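Local coordinates for surface protein VspA (Borrelia turicatae, PDB 1YJG) that is a variable small outer-membrane lipoprotein, represented here by its helical core, whose family probably evades host immunity by switching between antigenically distinct members, at residues G32-I35 / L40-D43; A113-D118 / T122-K127; L20-D25 / A138-L143; T63-L68 / T83-A88. All blocks are in the same frame, centred on the assembly; numbering follows the deposited sequence.

Interaction 1. Residues G32-I35 / L40-D43; sequences GKKI and LETD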
loop_
_atom_site.group_PDB
_atom_site.type_symbol
_atom_site.label_atom_id
_atom_site.label_comp_id
_atom_site.label_asym_id
_atom_site.label_seq_id
_atom_site.Cartn_x
_atom_site.Cartn_y
_atom_site.Cartn_z
ATOM N N GLY A 32 17.787 2.992 -2.467
ATOM C CA GLY A 32 19.118 2.612 -2.909
ATOM C C GLY A 32 19.156 1.195 -3.433
ATOM O O GLY A 32 20.123 0.475 -3.200
ATOM N N LYS A 33 18.081 0.797 -4.110
ATOM C CA LYS A 33 17.957 -0.533 -4.684
ATOM C C LYS A 33 17.328 -0.477 -6.075
ATOM O O LYS A 33 16.395 0.296 -6.335
ATOM C CB LYS A 33 17.098 -1.455 -3.801
ATOM C CG LYS A 33 17.599 -1.665 -2.372
ATOM C CD LYS A 33 18.621 -2.777 -2.297
ATOM C CE LYS A 33 19.203 -2.923 -0.899
ATOM N NZ LYS A 33 18.302 -3.740 -0.042
ATOM N N LYS A 34 17.858 -1.307 -6.964
ATOM C CA LYS A 34 17.374 -1.415 -8.328
ATOM C C LYS A 34 16.785 -2.810 -8.486
ATOM O O LYS A 34 17.079 -3.700 -7.689
ATOM C CB LYS A 34 18.520 -1.221 -9.322
ATOM C CG LYS A 34 19.626 -2.300 -9.278
ATOM C CD LYS A 34 20.642 -2.102 -10.401
ATOM C CE LYS A 34 21.454 -3.357 -10.665
ATOM N NZ LYS A 34 22.887 -3.064 -10.975
ATOM N N ILE A 35 15.939 -3.002 -9.490
ATOM C CA ILE A 35 15.368 -4.318 -9.712
ATOM C C ILE A 35 16.433 -5.073 -10.504
ATOM O O ILE A 35 16.710 -4.732 -11.654
ATOM C CB ILE A 35 14.043 -4.248 -10.474
ATOM C CG1 ILE A 35 12.963 -3.624 -9.587
ATOM C CG2 ILE A 35 13.621 -5.644 -10.929
ATOM C CD1 ILE A 35 11.715 -3.231 -10.352
ATOM N N LEU A 40 15.725 -7.331 -5.626
ATOM C CA LEU A 40 16.301 -6.029 -5.311
ATOM C C LEU A 40 17.798 -6.127 -5.008
ATOM O O LEU A 40 18.235 -6.906 -4.158
ATOM C CB LEU A 40 15.560 -5.367 -4.142
ATOM C CG LEU A 40 14.105 -4.952 -4.397
ATOM C CD1 LEU A 40 13.534 -4.249 -3.166
ATOM C CD2 LEU A 40 13.971 -4.065 -5.635
ATOM N N GLU A 41 18.566 -5.314 -5.723
ATOM C CA GLU A 41 20.014 -5.257 -5.593
ATOM C C GLU A 41 20.447 -3.864 -5.192
ATOM O O GLU A 41 19.808 -2.890 -5.556
ATOM C CB GLU A 41 20.643 -5.535 -6.949
ATOM C CG GLU A 41 21.040 -6.964 -7.200
ATOM C CD GLU A 41 21.784 -7.073 -8.506
ATOM O OE1 GLU A 41 22.874 -6.471 -8.600
ATOM O OE2 GLU A 41 21.265 -7.721 -9.440
ATOM N N THR A 42 21.561 -3.764 -4.480
ATOM C CA THR A 42 22.067 -2.470 -4.059
ATOM C C THR A 42 22.521 -1.657 -5.273
ATOM O O THR A 42 23.294 -2.136 -6.093
ATOM C CB THR A 42 23.227 -2.652 -3.080
ATOM O OG1 THR A 42 22.764 -3.318 -1.896
ATOM C CG2 THR A 42 23.755 -1.306 -2.571
ATOM N N ASP A 43 21.990 -0.442 -5.373
ATOM C CA ASP A 43 22.280 0.522 -6.433
ATOM C C ASP A 43 21.885 1.869 -5.811
ATOM O O ASP A 43 20.782 2.372 -6.010
ATOM C CB ASP A 43 21.487 0.204 -7.696
ATOM C CG ASP A 43 21.906 1.054 -8.880
ATOM O OD1 ASP A 43 21.023 1.594 -9.574
ATOM O OD2 ASP A 43 23.101 1.238 -9.202
#

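Interaction 2. Residues A113-D118 / T122-K127; sequences AKTAID and TGAKDK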
loop_
_atom_site.group_PDB
_atom_site.type_symbol
_atom_site.label_atom_id
_atom_site.label_comp_id
_atom_site.label_asym_id
_atom_site.label_seq_id
_atom_site.Cartn_x
_atom_site.Cartn_y
_atom_site.Cartn_z
ATOM N N ALA A 113 16.781 10.016 1.816
ATOM C CA ALA A 113 15.524 9.360 1.485
ATOM C C ALA A 113 14.978 8.774 2.787
ATOM O O ALA A 113 13.788 8.788 3.019
ATOM C CB ALA A 113 15.722 8.274 0.458
ATOM N N LYS A 114 15.875 8.299 3.645
ATOM C CA LYS A 114 15.498 7.717 4.921
ATOM C C LYS A 114 14.910 8.756 5.878
ATOM O O LYS A 114 14.008 8.432 6.655
ATOM C CB LYS A 114 16.682 6.983 5.540
ATOM C CG LYS A 114 16.985 5.684 4.822
ATOM C CD LYS A 114 18.325 5.112 5.232
ATOM C CE LYS A 114 18.465 3.668 4.743
ATOM N NZ LYS A 114 19.782 3.394 4.127
ATOM N N THR A 115 15.395 9.999 5.819
ATOM C CA THR A 115 14.861 11.054 6.691
ATOM C C THR A 115 13.427 11.393 6.290
ATOM O O THR A 115 12.729 12.104 7.009
ATOM C CB THR A 115 15.698 12.350 6.665
ATOM O OG1 THR A 115 15.581 12.990 5.386
ATOM C CG2 THR A 115 17.202 12.067 6.864
ATOM N N ALA A 116 12.996 10.910 5.132
ATOM C CA ALA A 116 11.644 11.163 4.673
ATOM C C ALA A 116 10.674 10.011 4.907
ATOM O O ALA A 116 9.611 10.235 5.483
ATOM C CB ALA A 116 11.641 11.554 3.187
ATOM N N ILE A 117 11.047 8.789 4.505
ATOM C CA ILE A 117 10.164 7.606 4.626
ATOM C C ILE A 117 10.631 6.341 5.359
ATOM O O ILE A 117 9.974 5.295 5.235
ATOM C CB ILE A 117 9.749 7.171 3.187
ATOM C CG1 ILE A 117 10.916 6.479 2.456
ATOM C CG2 ILE A 117 9.281 8.370 2.374
ATOM C CD1 ILE A 117 10.560 5.956 1.064
ATOM N N ASP A 118 11.731 6.409 6.103
ATOM C CA ASP A 118 12.252 5.247 6.835
ATOM C C ASP A 118 12.151 5.483 8.347
ATOM O O ASP A 118 12.986 6.147 8.931
ATOM C CB ASP A 118 13.705 4.950 6.409
ATOM C CG ASP A 118 14.148 3.529 6.779
ATOM O OD1 ASP A 118 14.978 2.947 6.064
ATOM O OD2 ASP A 118 13.717 2.909 7.761
ATOM N N THR A 122 18.240 4.542 12.061
ATOM C CA THR A 122 18.812 5.262 13.193
ATOM C C THR A 122 19.563 6.472 12.679
ATOM O O THR A 122 20.787 6.550 12.781
ATOM C CB THR A 122 19.751 4.386 14.074
ATOM O OG1 THR A 122 20.715 3.693 13.270
ATOM C CG2 THR A 122 18.961 3.287 14.776
ATOM N N GLY A 123 18.812 7.394 12.092
ATOM C CA GLY A 123 19.356 8.624 11.559
ATOM C C GLY A 123 18.366 9.727 11.857
ATOM O O GLY A 123 17.475 9.561 12.702
ATOM N N ALA A 124 18.539 10.857 11.179
ATOM C CA ALA A 124 17.660 12.002 11.347
ATOM C C ALA A 124 16.320 11.661 10.689
ATOM O O ALA A 124 16.260 10.807 9.811
ATOM C CB ALA A 124 18.279 13.240 10.713
ATOM N N LYS A 125 15.254 12.300 11.147
ATOM C CA LYS A 125 13.894 12.086 10.615
ATOM C C LYS A 125 13.305 13.451 10.324
ATOM O O LYS A 125 12.106 13.668 10.494
ATOM C CB LYS A 125 13.015 11.398 11.671
ATOM C CG LYS A 125 13.669 10.255 12.468
ATOM C CD LYS A 125 13.215 8.894 11.954
ATOM C CE LYS A 125 14.145 7.758 12.375
ATOM N NZ LYS A 125 14.227 6.721 11.318
ATOM N N ASP A 126 14.154 14.352 9.838
ATOM C CA ASP A 126 13.773 15.738 9.558
ATOM C C ASP A 126 13.142 16.113 8.216
ATOM O O ASP A 126 12.884 17.291 7.992
ATOM C CB ASP A 126 14.980 16.648 9.835
ATOM C CG ASP A 126 16.019 16.585 8.744
ATOM O OD1 ASP A 126 16.548 15.488 8.475
ATOM O OD2 ASP A 126 16.356 17.588 8.094
ATOM N N LYS A 127 12.882 15.143 7.343
ATOM C CA LYS A 127 12.259 15.419 6.041
ATOM C C LYS A 127 10.957 14.610 5.823
ATOM O O LYS A 127 10.628 14.232 4.698
ATOM C CB LYS A 127 13.249 15.186 4.895
ATOM C CG LYS A 127 14.575 15.944 5.050
ATOM C CD LYS A 127 15.478 15.799 3.818
ATOM C CE LYS A 127 16.942 16.054 4.158
ATOM N NZ LYS A 127 17.545 14.958 4.975
#

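Interaction 3. Residues L20-D25 / A138-L143; sequences LVKSID and AIDALL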
loop_
_atom_site.group_PDB
_atom_site.type_symbol
_atom_site.label_atom_id
_atom_site.label_comp_id
_atom_site.label_asym_id
_atom_site.label_seq_id
_atom_site.Cartn_x
_atom_site.Cartn_y
_atom_site.Cartn_z
ATOM N N LEU A 20 -1.977 0.984 3.787
ATOM C CA LEU A 20 -1.254 1.968 2.984
ATOM C C LEU A 20 -0.097 2.625 3.771
ATOM O O LEU A 20 0.975 2.850 3.219
ATOM C CB LEU A 20 -2.193 3.054 2.477
ATOM C CG LEU A 20 -3.203 2.644 1.397
ATOM C CD1 LEU A 20 -4.020 3.844 0.988
ATOM C CD2 LEU A 20 -2.505 2.050 0.176
ATOM N N VAL A 21 -0.335 2.929 5.045
ATOM C CA VAL A 21 0.659 3.554 5.902
ATOM C C VAL A 21 1.849 2.601 6.115
ATOM O O VAL A 21 3.003 3.006 5.981
ATOM C CB VAL A 21 0.037 4.010 7.251
ATOM C CG1 VAL A 21 1.109 4.416 8.259
ATOM C CG2 VAL A 21 -0.928 5.161 7.019
ATOM N N LYS A 22 1.546 1.340 6.403
ATOM C CA LYS A 22 2.554 0.318 6.609
ATOM C C LYS A 22 3.295 0.014 5.306
ATOM O O LYS A 22 4.470 -0.405 5.342
ATOM C CB LYS A 22 1.927 -0.972 7.140
ATOM C CG LYS A 22 1.190 -0.855 8.483
ATOM C CD LYS A 22 2.048 -0.238 9.585
ATOM C CE LYS A 22 1.214 -0.063 10.845
ATOM N NZ LYS A 22 1.959 0.594 11.934
ATOM N N SER A 23 2.621 0.230 4.173
ATOM C CA SER A 23 3.194 -0.022 2.846
ATOM C C SER A 23 4.403 0.857 2.623
ATOM O O SER A 23 5.276 0.504 1.841
ATOM C CB SER A 23 2.157 0.156 1.714
ATOM O OG SER A 23 2.006 1.499 1.266
ATOM N N ILE A 24 4.452 1.998 3.311
ATOM C CA ILE A 24 5.587 2.914 3.197
ATOM C C ILE A 24 6.865 2.210 3.728
ATOM O O ILE A 24 7.959 2.535 3.297
ATOM C CB ILE A 24 5.328 4.251 3.933
ATOM C CG1 ILE A 24 3.976 4.872 3.536
ATOM C CG2 ILE A 24 6.467 5.235 3.659
ATOM C CD1 ILE A 24 3.760 5.077 2.040
ATOM N N ASP A 25 6.722 1.268 4.670
ATOM C CA ASP A 25 7.877 0.517 5.195
ATOM C C ASP A 25 8.425 -0.384 4.072
ATOM O O ASP A 25 9.613 -0.682 4.038
ATOM C CB ASP A 25 7.515 -0.378 6.382
ATOM C CG ASP A 25 6.969 0.386 7.568
ATOM O OD1 ASP A 25 7.246 1.602 7.698
ATOM O OD2 ASP A 25 6.226 -0.167 8.416
ATOM N N ALA A 138 -0.822 6.930 15.215
ATOM C CA ALA A 138 -2.210 7.352 15.109
ATOM C C ALA A 138 -3.123 6.338 14.439
ATOM O O ALA A 138 -4.251 6.122 14.890
ATOM C CB ALA A 138 -2.277 8.685 14.376
ATOM N N ILE A 139 -2.649 5.728 13.352
ATOM C CA ILE A 139 -3.455 4.750 12.623
ATOM C C ILE A 139 -3.603 3.440 13.404
ATOM O O ILE A 139 -4.633 2.763 13.292
ATOM C CB ILE A 139 -2.907 4.524 11.166
ATOM C CG1 ILE A 139 -3.944 3.812 10.293
ATOM C CG2 ILE A 139 -1.598 3.735 11.169
ATOM C CD1 ILE A 139 -5.347 4.405 10.336
ATOM N N ASP A 140 -2.579 3.082 14.183
ATOM C CA ASP A 140 -2.622 1.861 14.984
ATOM C C ASP A 140 -3.752 2.026 15.972
ATOM O O ASP A 140 -4.508 1.098 16.204
ATOM C CB ASP A 140 -1.335 1.635 15.814
ATOM C CG ASP A 140 -0.174 1.082 15.006
ATOM O OD1 ASP A 140 -0.368 0.570 13.886
ATOM O OD2 ASP A 140 0.999 1.124 15.435
ATOM N N ALA A 141 -3.860 3.219 16.558
ATOM C CA ALA A 141 -4.909 3.496 17.542
ATOM C C ALA A 141 -6.291 3.456 16.913
ATOM O O ALA A 141 -7.228 2.892 17.491
ATOM C CB ALA A 141 -4.667 4.854 18.232
ATOM N N LEU A 142 -6.432 4.046 15.729
ATOM C CA LEU A 142 -7.729 4.046 15.071
ATOM C C LEU A 142 -8.145 2.642 14.652
ATOM O O LEU A 142 -9.333 2.323 14.702
ATOM C CB LEU A 142 -7.748 4.998 13.868
ATOM C CG LEU A 142 -9.077 5.106 13.104
ATOM C CD1 LEU A 142 -10.202 5.564 14.011
ATOM C CD2 LEU A 142 -8.927 6.053 11.938
ATOM N N LEU A 143 -7.183 1.810 14.239
ATOM C CA LEU A 143 -7.487 0.438 13.815
ATOM C C LEU A 143 -7.952 -0.366 15.024
ATOM O O LEU A 143 -8.924 -1.120 14.940
ATOM C CB LEU A 143 -6.296 -0.260 13.123
ATOM C CG LEU A 143 -6.551 -1.695 12.605
ATOM C CD1 LEU A 143 -7.812 -1.775 11.673
ATOM C CD2 LEU A 143 -5.351 -2.270 11.885
#

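Interaction 4. Residues T63-L68 / T83-A88; sequences TKLASL and TTVKNA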
loop_
_atom_site.group_PDB
_atom_site.type_symbol
_atom_site.label_atom_id
_atom_site.label_comp_id
_atom_site.label_asym_id
_atom_site.label_seq_id
_atom_site.Cartn_x
_atom_site.Cartn_y
_atom_site.Cartn_z
ATOM N N THR A 63 -6.801 11.645 1.618
ATOM C CA THR A 63 -8.084 11.753 0.936
ATOM C C THR A 63 -9.099 10.791 1.565
ATOM O O THR A 63 -10.253 11.146 1.743
ATOM C CB THR A 63 -7.923 11.435 -0.557
ATOM O OG1 THR A 63 -7.082 12.417 -1.173
ATOM C CG2 THR A 63 -9.258 11.555 -1.313
ATOM N N LYS A 64 -8.656 9.580 1.898
ATOM C CA LYS A 64 -9.522 8.568 2.506
ATOM C C LYS A 64 -9.960 8.965 3.913
ATOM O O LYS A 64 -11.060 8.655 4.329
ATOM C CB LYS A 64 -8.828 7.201 2.528
ATOM C CG LYS A 64 -8.664 6.572 1.137
ATOM C CD LYS A 64 -7.601 5.493 1.106
ATOM C CE LYS A 64 -7.352 4.988 -0.318
ATOM N NZ LYS A 64 -8.418 4.090 -0.795
ATOM N N LEU A 65 -9.088 9.651 4.632
ATOM C CA LEU A 65 -9.367 10.105 5.983
ATOM C C LEU A 65 -10.309 11.293 5.897
ATOM O O LEU A 65 -11.169 11.452 6.750
ATOM C CB LEU A 65 -8.067 10.486 6.716
ATOM C CG LEU A 65 -7.161 9.303 7.031
ATOM C CD1 LEU A 65 -5.751 9.741 7.453
ATOM C CD2 LEU A 65 -7.784 8.428 8.093
ATOM N N ALA A 66 -10.151 12.116 4.858
ATOM C CA ALA A 66 -11.005 13.283 4.651
ATOM C C ALA A 66 -12.446 12.796 4.470
ATOM O O ALA A 66 -13.388 13.384 5.003
ATOM C CB ALA A 66 -10.546 14.092 3.447
ATOM N N SER A 67 -12.595 11.687 3.753
ATOM C CA SER A 67 -13.899 11.085 3.512
ATOM C C SER A 67 -14.449 10.467 4.803
ATOM O O SER A 67 -15.617 10.629 5.124
ATOM C CB SER A 67 -13.782 9.997 2.440
ATOM O OG SER A 67 -14.996 9.284 2.279
ATOM N N LEU A 68 -13.595 9.759 5.537
ATOM C CA LEU A 68 -14.001 9.115 6.790
ATOM C C LEU A 68 -14.504 10.106 7.846
ATOM O O LEU A 68 -15.442 9.806 8.585
ATOM C CB LEU A 68 -12.850 8.301 7.383
ATOM C CG LEU A 68 -12.916 6.795 7.163
ATOM C CD1 LEU A 68 -11.874 6.123 8.061
ATOM C CD2 LEU A 68 -14.318 6.224 7.416
ATOM N N THR A 83 -9.194 12.318 13.159
ATOM C CA THR A 83 -8.580 13.636 12.973
ATOM C C THR A 83 -7.108 13.595 13.335
ATOM O O THR A 83 -6.296 14.208 12.655
ATOM C CB THR A 83 -9.332 14.718 13.786
ATOM O OG1 THR A 83 -10.636 14.901 13.234
ATOM C CG2 THR A 83 -8.686 16.100 13.623
ATOM N N THR A 84 -6.769 12.863 14.400
ATOM C CA THR A 84 -5.386 12.722 14.818
ATOM C C THR A 84 -4.608 12.049 13.681
ATOM O O THR A 84 -3.461 12.432 13.391
ATOM C CB THR A 84 -5.295 11.914 16.110
ATOM O OG1 THR A 84 -5.910 12.664 17.161
ATOM C CG2 THR A 84 -3.837 11.732 16.575
ATOM N N VAL A 85 -5.232 11.074 13.013
ATOM C CA VAL A 85 -4.563 10.398 11.894
ATOM C C VAL A 85 -4.407 11.369 10.728
ATOM O O VAL A 85 -3.323 11.479 10.169
ATOM C CB VAL A 85 -5.293 9.141 11.351
ATOM C CG1 VAL A 85 -4.342 8.351 10.442
ATOM C CG2 VAL A 85 -5.826 8.238 12.473
ATOM N N LYS A 86 -5.478 12.087 10.389
ATOM C CA LYS A 86 -5.436 13.038 9.279
ATOM C C LYS A 86 -4.507 14.231 9.517
ATOM O O LYS A 86 -4.012 14.804 8.563
ATOM C CB LYS A 86 -6.827 13.512 8.857
ATOM C CG LYS A 86 -6.759 14.386 7.600
ATOM C CD LYS A 86 -8.024 14.390 6.784
ATOM C CE LYS A 86 -8.125 15.652 5.930
ATOM N NZ LYS A 86 -6.810 16.129 5.394
ATOM N N ASN A 87 -4.284 14.604 10.775
ATOM C CA ASN A 87 -3.387 15.704 11.105
ATOM C C ASN A 87 -1.981 15.221 10.767
ATOM O O ASN A 87 -1.162 15.970 10.271
ATOM C CB ASN A 87 -3.405 16.059 12.612
ATOM C CG ASN A 87 -4.671 16.832 13.065
ATOM O OD1 ASN A 87 -5.423 17.392 12.264
ATOM N ND2 ASN A 87 -4.883 16.863 14.379
ATOM N N ALA A 88 -1.705 13.955 11.054
ATOM C CA ALA A 88 -0.394 13.376 10.790
ATOM C C ALA A 88 -0.080 13.255 9.295
ATOM O O ALA A 88 1.012 13.620 8.868
ATOM C CB ALA A 88 -0.241 12.025 11.498
#

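Interaction 1. Residues G32-I35 / L40-D43
The carbonyl oxygen Glu41 O is approached by two groups of the facing strand: Lys34 N donates a hydrogen bond of 2.9 Å to it, and Lys33 CA makes a C-H...O contact at 3.1 Å. The return bond from Glu41 N to Lys34 O is nearly straight, with an N-H...O angle of 173°, so Lys34 and Glu41 form a hydrogen-bonded antiparallel pair. At the open end Asp43 N donates to Gly32 O at 3.0 Å.

Lys34 and Asp43 meet alongside this frame. With Lys34 CG set between its own N and carbonyl carbon (chi1 64°), the aliphatic chain passes crosswise over Asp43, CG to CB 3.5 Å. Lys34 NZ stays 4.2 Å from Glu41 OE1, too far for a salt bridge, though probably still favourable. Ile35 CG1 and Leu40 CD2 touch at 4.1 Å on the face opposite Lys34 and Glu41, where Ile51 and Tyr55 of the second subunit pack against Ile35 and Leu40 respectively. The arrangement is that of a short two-stranded antiparallel beta hairpin, here projecting from a helical bundle and contacting the partner subunit.

Interaction 2. Residues A113-D118 / T122-K127
Thr115 OG1 receives the ammonium group of Lys127, NZ to OG1 2.8 Å, and itself bonds to Asp112 O one turn earlier in the helix, so the hydroxyl is engaged on both its donor and its acceptor side. The lysine chain curls round this oxygen, Lys127 CG coming within 3.1 Å of Thr115 OG1, and a bend at the last torsion (chi4 71°) brings NZ back to it. Asp112 also forms a salt bridge with Lys127 NZ, while the bridge to Asp126 is long. A second ammonium reaches the other end of the segment: Lys125 NZ bonds to Asp118 O at 2.8 Å, in the carbonyl plane, and is shared with Asp121 O.

The setting is a loop that leaves helix 110-117, doubles back beside its last turn and leads into helix 129-155. Backbone contacts join the two directly. Lys127 N donates to Thr115 O at 3.1 Å, and Ala116 CA lies against Lys127 O at 3.2 Å.

Outward from these bonds, Thr115 CG2 sits 3.3 Å from Ala124 O, with the methyl of Ala124 further off. Ala116 is set between the loop and Ile51 of helix 48-69. Away from the loop, Ile117 and Ala113 also rest on Ile51, and Ile117 in addition on Ile24 of helix 2-28.

Interaction 3. Residues L20-D25 / A138-L143
Helix 2-28 and helix 129-155 come together here with Val21 and Ile139 as the nearest backbone positions, their CA atoms 8.0 Å apart. The contact packs the N- and C-terminal helices of the bundle against each other, while Leu20 and Ser23 meet the second subunit. Between 20-25 and 138-143 two pairs touch. In the first, Val21 and Ile139 point toward each other and lie side by side, running opposite ways, the methyl Val21 CG1 lying 4.0 Å from the methyl Ile139 CG2. CG1 of Ile139 stands opposite its own backbone N (chi1 -165°), which places the CG2 branch between N and carbonyl carbon and turns it to the valine. The touch is an ordinary van der Waals contact, and both residues find further apolar neighbours: Val21 packs on Leu135, Ile139 on Val17.

The second pair is polar and lies where both residues are partly exposed. A bend at chi2 (-54°) followed by an extended tail carries Lys22 across to helix 129-155, where its NZ meets Asp140 OD1 at 3.0 Å. The lysine comes in across the line of the aspartate, reaching the syn side of OD1 and slightly out of the carboxylate plane, with OD2 more distant, so the grip is one-sided. Asn136 OD1 takes a hydrogen bond from the same ammonium group, and His18 NE2 bonds to Asp140 OD1. Gathering two donors from helix 2-28 in this way probably stabilises the charged state of Asp140 and restricts rotation of its carboxylate, giving a definite polar pairing beside the apolar Val21–Ile139 pair.

Interaction 4. Residues T63-L68 / T83-A88
Leu65 and Lys86 are set by different first torsions: Leu65 CG stands opposite its own carbonyl carbon (chi1 -69°), whereas Lys86 CG stands opposite its backbone N (chi1 -174°), and each chain is thereby directed into the space between helix 48-69 and helix 76-98. The leucine tip carries the apolar part. Its CD1 branch meets the methyl Val85 CG1 at 3.6 Å, the two side chains set nearly perpendicular, and also rests against the backbone of the next residue, Lys86 N, at 3.8 Å. CD2 faces the same valine at a slightly longer distance, so the isopropyl group of Leu65 sits with both methyls on Val85.

Lys86 supplies the other half with its hydrocarbon stem. Its CB lies 3.9 Å from Leu65 CB, and its CD passes 3.7 Å from Ala66 N. Further out, CE reaches the methyl Ala66 CB at 3.8 Å. The stem therefore crosses helix 48-69 over Leu65 and Ala66, and the bend at its last torsion turns NZ back toward Asp62, with which it forms a salt bridge. No hydrogen bond joins the two segments themselves; the contact is made by apolar surface, including the aliphatic part of a lysine.

On its inner side Val85 also packs on Leu135 and Leu142 of helix 129-155, which extends the seam into the bundle. The short segments run nearly antiparallel, 152° between their directions and 9.5 Å between axes, and they belong to consecutive helices joined by a short connection. This is the geometry of an antiparallel helical hairpin within an all-helical bundle.

No two of the four contacts hold the same elements: interaction 3 joins helices 2-28 and 129-155, interaction 4 joins 48-69 and 76-98. These two lie closest to the middle of the bundle and touch, Val85 CG2 meeting Leu142 CD2 at 3.8 Å. The lysine of interaction 3 contributes its charge across the contact; that of interaction 4 contributes its hydrocarbon stem, with its acid partner Asp62 outside the segments. Interaction 2 reaches interaction 3 through Ile117 and Ile24, yet its own bonds are mainly polar, tying a loop to a helix. Interaction 1 is the most peripheral and relies on backbone bonds between strands. Interactions 1 and 3 both border the second subunit, whereas interactions 2 and 4 do not.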